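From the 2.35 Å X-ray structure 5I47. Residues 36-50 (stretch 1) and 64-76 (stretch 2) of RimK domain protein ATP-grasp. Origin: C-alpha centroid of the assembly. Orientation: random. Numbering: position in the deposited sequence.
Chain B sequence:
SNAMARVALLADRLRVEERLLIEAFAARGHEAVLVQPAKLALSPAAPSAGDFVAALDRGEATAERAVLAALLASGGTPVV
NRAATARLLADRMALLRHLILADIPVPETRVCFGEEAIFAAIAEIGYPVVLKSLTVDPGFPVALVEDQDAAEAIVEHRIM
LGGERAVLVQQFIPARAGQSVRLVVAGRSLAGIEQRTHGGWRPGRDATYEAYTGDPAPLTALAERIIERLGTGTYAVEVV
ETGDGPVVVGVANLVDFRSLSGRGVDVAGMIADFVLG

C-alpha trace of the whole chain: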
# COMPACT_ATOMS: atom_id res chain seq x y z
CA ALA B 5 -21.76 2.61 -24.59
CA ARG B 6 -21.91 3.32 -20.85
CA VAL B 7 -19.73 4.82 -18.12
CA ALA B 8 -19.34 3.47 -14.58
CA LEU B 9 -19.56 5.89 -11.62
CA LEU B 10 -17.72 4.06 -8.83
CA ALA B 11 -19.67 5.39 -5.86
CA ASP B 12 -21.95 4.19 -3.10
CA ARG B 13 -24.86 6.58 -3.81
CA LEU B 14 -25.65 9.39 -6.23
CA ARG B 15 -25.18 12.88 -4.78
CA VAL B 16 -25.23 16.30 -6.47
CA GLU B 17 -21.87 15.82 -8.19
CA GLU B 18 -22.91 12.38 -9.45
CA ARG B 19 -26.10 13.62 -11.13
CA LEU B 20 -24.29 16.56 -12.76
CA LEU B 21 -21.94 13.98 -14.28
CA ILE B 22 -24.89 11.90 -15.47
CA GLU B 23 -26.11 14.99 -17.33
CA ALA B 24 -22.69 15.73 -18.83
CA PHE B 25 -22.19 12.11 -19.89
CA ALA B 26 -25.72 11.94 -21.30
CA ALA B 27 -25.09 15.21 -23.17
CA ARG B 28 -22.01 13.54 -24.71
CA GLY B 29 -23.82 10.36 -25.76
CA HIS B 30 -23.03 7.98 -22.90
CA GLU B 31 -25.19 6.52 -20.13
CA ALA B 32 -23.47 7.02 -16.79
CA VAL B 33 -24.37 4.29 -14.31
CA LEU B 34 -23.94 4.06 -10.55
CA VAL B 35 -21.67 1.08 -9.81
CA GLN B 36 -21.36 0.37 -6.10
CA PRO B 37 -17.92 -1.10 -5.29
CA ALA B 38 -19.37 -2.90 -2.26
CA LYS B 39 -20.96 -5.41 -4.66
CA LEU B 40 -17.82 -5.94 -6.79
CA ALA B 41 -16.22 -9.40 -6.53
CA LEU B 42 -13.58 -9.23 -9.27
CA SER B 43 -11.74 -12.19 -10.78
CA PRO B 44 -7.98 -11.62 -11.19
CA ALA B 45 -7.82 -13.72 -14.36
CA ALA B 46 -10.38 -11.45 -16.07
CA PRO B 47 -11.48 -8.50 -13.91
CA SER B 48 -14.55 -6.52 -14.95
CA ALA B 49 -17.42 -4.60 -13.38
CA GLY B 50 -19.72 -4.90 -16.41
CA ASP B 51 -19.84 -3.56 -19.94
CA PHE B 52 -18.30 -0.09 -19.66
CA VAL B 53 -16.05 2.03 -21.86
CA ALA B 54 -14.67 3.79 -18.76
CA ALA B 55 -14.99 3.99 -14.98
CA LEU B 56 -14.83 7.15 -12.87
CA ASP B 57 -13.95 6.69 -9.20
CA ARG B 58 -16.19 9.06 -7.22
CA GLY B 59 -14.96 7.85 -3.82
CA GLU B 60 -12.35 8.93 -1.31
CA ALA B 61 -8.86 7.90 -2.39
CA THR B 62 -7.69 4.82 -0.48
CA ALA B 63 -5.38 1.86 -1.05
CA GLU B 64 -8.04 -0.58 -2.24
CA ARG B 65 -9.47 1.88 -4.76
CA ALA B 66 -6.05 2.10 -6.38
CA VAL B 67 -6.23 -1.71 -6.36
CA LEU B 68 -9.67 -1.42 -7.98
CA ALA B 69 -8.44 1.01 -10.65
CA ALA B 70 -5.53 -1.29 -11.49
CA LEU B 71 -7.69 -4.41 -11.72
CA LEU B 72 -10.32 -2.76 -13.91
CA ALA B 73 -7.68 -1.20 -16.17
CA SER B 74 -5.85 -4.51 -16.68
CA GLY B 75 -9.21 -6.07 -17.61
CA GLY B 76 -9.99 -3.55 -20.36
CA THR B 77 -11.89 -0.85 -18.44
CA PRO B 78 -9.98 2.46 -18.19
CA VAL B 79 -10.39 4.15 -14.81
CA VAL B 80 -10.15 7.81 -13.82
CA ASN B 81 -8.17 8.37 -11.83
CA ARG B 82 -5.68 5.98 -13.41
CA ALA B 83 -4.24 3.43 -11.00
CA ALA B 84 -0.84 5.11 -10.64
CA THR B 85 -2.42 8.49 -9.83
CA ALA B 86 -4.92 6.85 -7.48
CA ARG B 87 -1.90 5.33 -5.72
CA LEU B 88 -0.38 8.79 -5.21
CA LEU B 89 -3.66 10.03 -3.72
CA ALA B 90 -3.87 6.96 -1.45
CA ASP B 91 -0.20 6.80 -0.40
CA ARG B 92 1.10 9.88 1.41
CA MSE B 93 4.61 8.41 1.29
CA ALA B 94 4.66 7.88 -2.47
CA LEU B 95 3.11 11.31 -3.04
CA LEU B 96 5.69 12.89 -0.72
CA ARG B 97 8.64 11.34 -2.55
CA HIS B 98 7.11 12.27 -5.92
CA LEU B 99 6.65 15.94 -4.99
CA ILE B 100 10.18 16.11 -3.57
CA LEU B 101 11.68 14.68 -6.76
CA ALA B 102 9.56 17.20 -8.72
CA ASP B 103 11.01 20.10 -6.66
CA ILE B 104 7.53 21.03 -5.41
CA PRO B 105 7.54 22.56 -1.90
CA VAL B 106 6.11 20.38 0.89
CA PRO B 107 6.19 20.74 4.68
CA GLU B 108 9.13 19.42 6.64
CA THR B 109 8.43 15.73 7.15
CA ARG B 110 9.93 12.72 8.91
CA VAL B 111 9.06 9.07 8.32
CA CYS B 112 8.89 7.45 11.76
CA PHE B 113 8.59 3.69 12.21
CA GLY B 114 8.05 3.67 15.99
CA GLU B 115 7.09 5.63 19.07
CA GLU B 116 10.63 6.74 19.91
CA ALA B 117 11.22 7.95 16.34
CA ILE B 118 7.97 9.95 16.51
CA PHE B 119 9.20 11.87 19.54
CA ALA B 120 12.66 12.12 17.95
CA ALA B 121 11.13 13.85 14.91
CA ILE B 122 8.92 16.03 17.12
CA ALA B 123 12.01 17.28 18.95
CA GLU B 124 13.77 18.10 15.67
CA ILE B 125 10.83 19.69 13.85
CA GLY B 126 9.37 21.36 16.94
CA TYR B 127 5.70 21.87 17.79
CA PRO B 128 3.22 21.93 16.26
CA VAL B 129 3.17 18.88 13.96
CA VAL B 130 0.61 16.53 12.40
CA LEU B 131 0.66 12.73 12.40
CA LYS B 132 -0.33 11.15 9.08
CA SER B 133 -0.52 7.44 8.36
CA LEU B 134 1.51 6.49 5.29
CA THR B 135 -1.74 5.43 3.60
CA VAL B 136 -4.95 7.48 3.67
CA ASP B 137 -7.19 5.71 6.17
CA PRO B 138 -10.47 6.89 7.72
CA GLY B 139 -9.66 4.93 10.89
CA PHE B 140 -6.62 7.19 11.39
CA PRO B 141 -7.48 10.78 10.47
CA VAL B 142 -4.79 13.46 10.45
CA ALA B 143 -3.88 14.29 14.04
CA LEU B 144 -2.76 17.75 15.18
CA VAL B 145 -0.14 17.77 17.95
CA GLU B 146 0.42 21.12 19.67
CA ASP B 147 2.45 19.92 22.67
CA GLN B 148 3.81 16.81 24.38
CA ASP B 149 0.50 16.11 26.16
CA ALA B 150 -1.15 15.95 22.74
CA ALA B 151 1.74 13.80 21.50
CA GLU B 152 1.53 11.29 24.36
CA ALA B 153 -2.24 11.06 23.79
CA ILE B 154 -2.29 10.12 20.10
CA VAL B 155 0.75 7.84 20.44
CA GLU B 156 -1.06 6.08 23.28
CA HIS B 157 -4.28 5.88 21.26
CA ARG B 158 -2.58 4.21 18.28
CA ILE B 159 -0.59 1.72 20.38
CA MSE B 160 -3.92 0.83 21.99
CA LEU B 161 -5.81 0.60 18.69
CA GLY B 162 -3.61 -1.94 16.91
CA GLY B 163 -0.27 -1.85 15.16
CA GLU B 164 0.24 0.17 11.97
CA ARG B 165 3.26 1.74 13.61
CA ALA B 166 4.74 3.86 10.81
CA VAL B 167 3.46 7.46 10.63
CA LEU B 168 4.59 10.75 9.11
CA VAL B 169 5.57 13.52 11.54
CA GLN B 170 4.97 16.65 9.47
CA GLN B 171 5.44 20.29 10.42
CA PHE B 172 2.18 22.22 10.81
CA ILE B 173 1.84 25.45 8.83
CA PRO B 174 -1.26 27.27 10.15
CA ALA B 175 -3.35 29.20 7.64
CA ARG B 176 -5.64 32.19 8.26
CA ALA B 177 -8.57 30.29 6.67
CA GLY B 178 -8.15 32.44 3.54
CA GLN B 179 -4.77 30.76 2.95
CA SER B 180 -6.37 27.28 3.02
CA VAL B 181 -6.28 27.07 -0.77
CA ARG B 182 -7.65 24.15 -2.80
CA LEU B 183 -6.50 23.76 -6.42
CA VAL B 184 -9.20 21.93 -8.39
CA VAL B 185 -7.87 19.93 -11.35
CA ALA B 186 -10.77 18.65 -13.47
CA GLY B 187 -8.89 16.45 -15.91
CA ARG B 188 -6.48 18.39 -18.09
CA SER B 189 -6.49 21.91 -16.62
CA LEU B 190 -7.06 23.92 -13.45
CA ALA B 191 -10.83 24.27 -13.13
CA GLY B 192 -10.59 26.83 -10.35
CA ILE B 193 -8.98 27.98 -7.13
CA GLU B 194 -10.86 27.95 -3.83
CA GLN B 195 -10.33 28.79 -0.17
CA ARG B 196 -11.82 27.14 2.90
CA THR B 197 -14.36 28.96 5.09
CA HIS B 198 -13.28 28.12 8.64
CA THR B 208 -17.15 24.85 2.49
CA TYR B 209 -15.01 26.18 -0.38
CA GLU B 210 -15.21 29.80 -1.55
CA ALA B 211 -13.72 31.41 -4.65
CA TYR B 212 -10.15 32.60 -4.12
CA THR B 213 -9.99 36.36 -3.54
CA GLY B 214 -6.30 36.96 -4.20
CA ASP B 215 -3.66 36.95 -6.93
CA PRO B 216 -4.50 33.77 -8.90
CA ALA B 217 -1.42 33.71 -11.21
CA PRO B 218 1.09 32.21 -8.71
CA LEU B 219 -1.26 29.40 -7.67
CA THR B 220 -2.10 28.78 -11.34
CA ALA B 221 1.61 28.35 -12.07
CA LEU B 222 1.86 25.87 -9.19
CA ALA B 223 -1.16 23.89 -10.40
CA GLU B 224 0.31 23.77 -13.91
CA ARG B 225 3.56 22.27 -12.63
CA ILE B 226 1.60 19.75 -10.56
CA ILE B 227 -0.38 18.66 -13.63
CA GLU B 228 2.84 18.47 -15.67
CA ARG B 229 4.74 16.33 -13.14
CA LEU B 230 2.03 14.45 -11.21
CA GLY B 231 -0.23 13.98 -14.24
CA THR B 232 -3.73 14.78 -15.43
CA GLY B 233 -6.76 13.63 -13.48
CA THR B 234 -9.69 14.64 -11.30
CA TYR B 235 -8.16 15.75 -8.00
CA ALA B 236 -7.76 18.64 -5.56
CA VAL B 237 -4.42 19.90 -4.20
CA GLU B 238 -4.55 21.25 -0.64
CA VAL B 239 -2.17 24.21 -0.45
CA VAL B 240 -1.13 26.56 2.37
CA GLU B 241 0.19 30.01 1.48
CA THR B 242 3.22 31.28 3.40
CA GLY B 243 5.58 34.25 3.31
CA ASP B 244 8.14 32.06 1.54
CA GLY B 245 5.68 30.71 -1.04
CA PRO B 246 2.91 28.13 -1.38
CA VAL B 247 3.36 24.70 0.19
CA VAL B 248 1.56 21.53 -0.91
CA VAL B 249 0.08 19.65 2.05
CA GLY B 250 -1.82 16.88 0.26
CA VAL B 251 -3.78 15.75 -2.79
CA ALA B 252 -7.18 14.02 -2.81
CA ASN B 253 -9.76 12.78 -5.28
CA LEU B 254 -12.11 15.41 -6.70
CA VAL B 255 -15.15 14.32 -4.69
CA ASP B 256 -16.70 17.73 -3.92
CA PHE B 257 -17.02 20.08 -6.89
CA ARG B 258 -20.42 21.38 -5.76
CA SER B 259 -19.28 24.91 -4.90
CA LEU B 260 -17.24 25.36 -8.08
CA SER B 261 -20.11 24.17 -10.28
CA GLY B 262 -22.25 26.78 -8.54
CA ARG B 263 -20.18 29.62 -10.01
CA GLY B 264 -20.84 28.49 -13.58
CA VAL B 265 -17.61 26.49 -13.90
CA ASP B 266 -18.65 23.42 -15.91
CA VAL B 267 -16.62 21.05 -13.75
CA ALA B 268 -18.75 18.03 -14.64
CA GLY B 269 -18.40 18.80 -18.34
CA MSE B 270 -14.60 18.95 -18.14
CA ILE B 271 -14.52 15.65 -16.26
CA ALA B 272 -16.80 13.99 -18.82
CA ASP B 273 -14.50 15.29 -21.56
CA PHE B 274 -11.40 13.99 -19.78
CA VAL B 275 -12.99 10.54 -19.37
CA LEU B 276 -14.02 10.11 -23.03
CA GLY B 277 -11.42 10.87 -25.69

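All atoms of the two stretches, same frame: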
# COMPACT_ATOMS: atom_id res chain seq x y z
N GLN B 36 -21.78 0.40 -7.49
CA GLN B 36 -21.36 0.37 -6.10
C GLN B 36 -20.21 -0.61 -5.94
O GLN B 36 -20.37 -1.79 -6.26
CB GLN B 36 -22.53 -0.01 -5.20
CG GLN B 36 -23.75 0.91 -5.35
CD GLN B 36 -24.96 0.41 -4.58
OE1 GLN B 36 -25.51 -0.65 -4.88
NE2 GLN B 36 -25.38 1.17 -3.58
N PRO B 37 -19.04 -0.17 -5.47
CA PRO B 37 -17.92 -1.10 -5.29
C PRO B 37 -18.17 -2.15 -4.22
O PRO B 37 -17.51 -3.20 -4.25
CB PRO B 37 -16.75 -0.19 -4.91
CG PRO B 37 -17.15 1.17 -5.35
CD PRO B 37 -18.64 1.22 -5.19
N ALA B 38 -19.10 -1.91 -3.29
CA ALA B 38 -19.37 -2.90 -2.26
C ALA B 38 -19.88 -4.22 -2.83
O ALA B 38 -19.75 -5.25 -2.16
CB ALA B 38 -20.38 -2.34 -1.25
N LYS B 39 -20.42 -4.21 -4.04
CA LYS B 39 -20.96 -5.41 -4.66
C LYS B 39 -20.01 -6.00 -5.71
O LYS B 39 -20.41 -6.89 -6.46
CB LYS B 39 -22.32 -5.11 -5.30
CG LYS B 39 -22.24 -4.25 -6.55
CD LYS B 39 -23.51 -3.41 -6.76
CE LYS B 39 -23.35 -2.46 -7.95
NZ LYS B 39 -24.41 -1.41 -8.00
N LEU B 40 -18.77 -5.52 -5.77
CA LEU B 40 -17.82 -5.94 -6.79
C LEU B 40 -16.94 -7.05 -6.24
O LEU B 40 -16.13 -6.83 -5.33
CB LEU B 40 -16.98 -4.75 -7.26
CG LEU B 40 -17.70 -3.72 -8.14
CD1 LEU B 40 -16.77 -2.58 -8.49
CD2 LEU B 40 -18.22 -4.39 -9.40
N ALA B 41 -17.09 -8.25 -6.80
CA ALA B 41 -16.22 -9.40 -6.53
C ALA B 41 -15.50 -9.72 -7.84
O ALA B 41 -16.01 -10.48 -8.67
CB ALA B 41 -17.01 -10.59 -6.01
N LEU B 42 -14.31 -9.15 -8.01
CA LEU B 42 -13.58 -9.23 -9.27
C LEU B 42 -12.71 -10.48 -9.32
O LEU B 42 -12.15 -10.92 -8.32
CB LEU B 42 -12.71 -7.99 -9.46
CG LEU B 42 -13.33 -6.78 -10.16
CD1 LEU B 42 -14.63 -6.35 -9.50
CD2 LEU B 42 -12.34 -5.62 -10.18
N SER B 43 -12.59 -11.04 -10.53
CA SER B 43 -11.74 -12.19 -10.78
C SER B 43 -10.40 -11.73 -11.32
O SER B 43 -10.37 -11.02 -12.34
CB SER B 43 -12.41 -13.14 -11.77
OG SER B 43 -11.46 -13.98 -12.40
N PRO B 44 -9.28 -12.10 -10.70
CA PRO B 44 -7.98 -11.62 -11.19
C PRO B 44 -7.65 -12.06 -12.60
O PRO B 44 -6.95 -11.34 -13.32
CB PRO B 44 -6.99 -12.20 -10.17
CG PRO B 44 -7.81 -12.47 -8.95
CD PRO B 44 -9.16 -12.87 -9.45
N ALA B 45 -8.13 -13.24 -13.02
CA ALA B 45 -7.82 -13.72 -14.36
C ALA B 45 -8.50 -12.87 -15.43
O ALA B 45 -7.95 -12.71 -16.53
CB ALA B 45 -8.23 -15.18 -14.50
N ALA B 46 -9.68 -12.33 -15.14
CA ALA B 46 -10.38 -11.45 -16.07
C ALA B 46 -11.25 -10.48 -15.29
O ALA B 46 -12.46 -10.69 -15.16
CB ALA B 46 -11.23 -12.26 -17.06
N PRO B 47 -10.68 -9.41 -14.73
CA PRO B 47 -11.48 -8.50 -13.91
C PRO B 47 -12.36 -7.59 -14.76
O PRO B 47 -11.96 -7.09 -15.81
CB PRO B 47 -10.43 -7.70 -13.14
CG PRO B 47 -9.22 -7.75 -13.99
CD PRO B 47 -9.24 -9.06 -14.71
N SER B 48 -13.59 -7.39 -14.28
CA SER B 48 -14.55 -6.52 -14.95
C SER B 48 -15.68 -6.21 -13.99
O SER B 48 -16.02 -7.02 -13.13
CB SER B 48 -15.09 -7.17 -16.23
OG SER B 48 -15.98 -6.29 -16.90
N ALA B 49 -16.27 -5.02 -14.16
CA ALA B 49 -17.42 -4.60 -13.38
C ALA B 49 -18.67 -4.45 -14.25
O ALA B 49 -19.64 -3.82 -13.84
CB ALA B 49 -17.12 -3.29 -12.66
N GLY B 50 -18.65 -5.03 -15.45
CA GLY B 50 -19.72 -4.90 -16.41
C GLY B 50 -19.23 -4.25 -17.69
O GLY B 50 -18.08 -3.85 -17.82
N GLU B 64 -7.32 0.42 -1.47
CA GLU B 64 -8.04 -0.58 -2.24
C GLU B 64 -8.70 0.00 -3.48
O GLU B 64 -9.01 -0.75 -4.42
CB GLU B 64 -9.09 -1.28 -1.38
CG GLU B 64 -10.07 -0.37 -0.69
CD GLU B 64 -9.66 -0.05 0.74
OE1 GLU B 64 -8.44 0.10 0.99
OE2 GLU B 64 -10.55 0.04 1.61
N ARG B 65 -8.93 1.31 -3.53
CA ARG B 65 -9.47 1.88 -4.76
C ARG B 65 -8.40 2.03 -5.83
O ARG B 65 -8.71 1.95 -7.02
CB ARG B 65 -10.16 3.21 -4.46
CG ARG B 65 -11.32 3.02 -3.48
CD ARG B 65 -12.22 4.22 -3.43
NE ARG B 65 -13.24 4.20 -4.48
CZ ARG B 65 -14.50 3.84 -4.28
NH1 ARG B 65 -14.91 3.46 -3.08
NH2 ARG B 65 -15.37 3.87 -5.29
N ALA B 66 -7.14 2.24 -5.43
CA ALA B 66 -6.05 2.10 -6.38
C ALA B 66 -5.94 0.66 -6.87
O ALA B 66 -5.68 0.42 -8.05
CB ALA B 66 -4.73 2.55 -5.75
N VAL B 67 -6.15 -0.30 -5.96
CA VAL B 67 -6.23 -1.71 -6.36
C VAL B 67 -7.37 -1.92 -7.34
O VAL B 67 -7.24 -2.67 -8.32
CB VAL B 67 -6.38 -2.61 -5.12
CG1 VAL B 67 -6.87 -3.99 -5.51
CG2 VAL B 67 -5.06 -2.71 -4.36
N LEU B 68 -8.51 -1.27 -7.10
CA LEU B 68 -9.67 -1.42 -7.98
C LEU B 68 -9.41 -0.80 -9.35
O LEU B 68 -9.79 -1.37 -10.37
CB LEU B 68 -10.90 -0.80 -7.33
CG LEU B 68 -12.18 -0.76 -8.18
CD1 LEU B 68 -12.62 -2.16 -8.56
CD2 LEU B 68 -13.29 -0.03 -7.44
N ALA B 69 -8.76 0.37 -9.38
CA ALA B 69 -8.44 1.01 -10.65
C ALA B 69 -7.45 0.18 -11.45
O ALA B 69 -7.52 0.14 -12.69
CB ALA B 69 -7.89 2.41 -10.40
N ALA B 70 -6.52 -0.49 -10.77
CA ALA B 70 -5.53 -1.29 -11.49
C ALA B 70 -6.15 -2.57 -12.03
O ALA B 70 -5.83 -2.99 -13.15
CB ALA B 70 -4.35 -1.62 -10.57
N LEU B 71 -7.02 -3.20 -11.26
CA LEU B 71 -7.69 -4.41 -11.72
C LEU B 71 -8.58 -4.12 -12.92
O LEU B 71 -8.49 -4.79 -13.95
CB LEU B 71 -8.52 -5.02 -10.58
CG LEU B 71 -7.77 -5.91 -9.60
CD1 LEU B 71 -8.57 -6.09 -8.33
CD2 LEU B 71 -7.48 -7.26 -10.25
N LEU B 72 -9.44 -3.10 -12.80
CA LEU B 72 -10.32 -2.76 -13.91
C LEU B 72 -9.53 -2.41 -15.16
O LEU B 72 -9.85 -2.86 -16.26
CB LEU B 72 -11.26 -1.62 -13.50
CG LEU B 72 -12.27 -1.97 -12.40
CD1 LEU B 72 -13.05 -0.73 -11.96
CD2 LEU B 72 -13.21 -3.06 -12.87
N ALA B 73 -8.46 -1.61 -15.00
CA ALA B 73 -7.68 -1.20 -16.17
C ALA B 73 -7.04 -2.40 -16.86
O ALA B 73 -7.08 -2.50 -18.10
CB ALA B 73 -6.61 -0.19 -15.75
N SER B 74 -6.46 -3.32 -16.09
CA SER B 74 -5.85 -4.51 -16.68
C SER B 74 -6.87 -5.38 -17.39
O SER B 74 -6.51 -6.12 -18.32
CB SER B 74 -5.11 -5.32 -15.61
OG SER B 74 -6.00 -5.81 -14.62
N GLY B 75 -8.14 -5.31 -17.00
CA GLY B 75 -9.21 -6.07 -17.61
C GLY B 75 -9.83 -5.45 -18.84
O GLY B 75 -10.67 -6.09 -19.48
N GLY B 76 -9.44 -4.23 -19.20
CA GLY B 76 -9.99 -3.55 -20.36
C GLY B 76 -10.88 -2.37 -20.06
O GLY B 76 -11.43 -1.78 -21.00

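An irregular, proline-rich segment packs along one side of a helix through apolar side chains, with no hydrogen bond between the two and 468 Å² of surface buried in total. Leu-42 sits at the middle of the contact: its CD2 lies 3.8 Å from Leu-68 CD1, 3.9 Å from Leu-71 CB and 3.8 Å from Leu-72 CD2, so one methyl meets three leucines spaced over a single turn of helix. Leu-68 also receives Leu-40 (CD1 to Leu-68 CD1, 4.2 Å) and Pro-37 (CB to Leu-68 CD2, 4.3 Å). Leu-72 points its CA-to-CB bond sideways, yet its m,t rotamer carries CD2 to within 3.9 Å of Ala-49 CB. Toward the start of the helix stretch, Arg-65 likewise leaves sideways and its end comes nearer; Pro-37 CG lies 3.2 Å from Arg-65 NH2, oblique to the guanidinium, whose NE and NH2 find hydrogen-bond partners elsewhere in the structure. Pro-47, the residue of its segment most covered by the other stretch, closes the other end. Pro-47 CB is 4.2 Å from Leu-71 CD2, and Pro-47 CG approaches Leu-71 O at 3.0 Å, a tight contact with an oxygen that already accepts bonds from Ser-74 OG (2.8 Å) and Gly-75 N (3.1 Å). Here the backbones come closest, with Pro-47 CA and Gly-75 CA 5.0 Å apart. Gly-75 CA makes a CA-H...O contact of 3.4 Å with Pro-47 O, nearly straight at the hydrogen (161°). An ideal CB on Gly-75 would fall 2.0 Å from Pro-47 O, a clash, so the absence of a side chain permits this approach. Gly-76 then leaves helical geometry with positive phi in a Schellman motif; Gly-76 N bonds back to Ala-73 O at 3.1 Å.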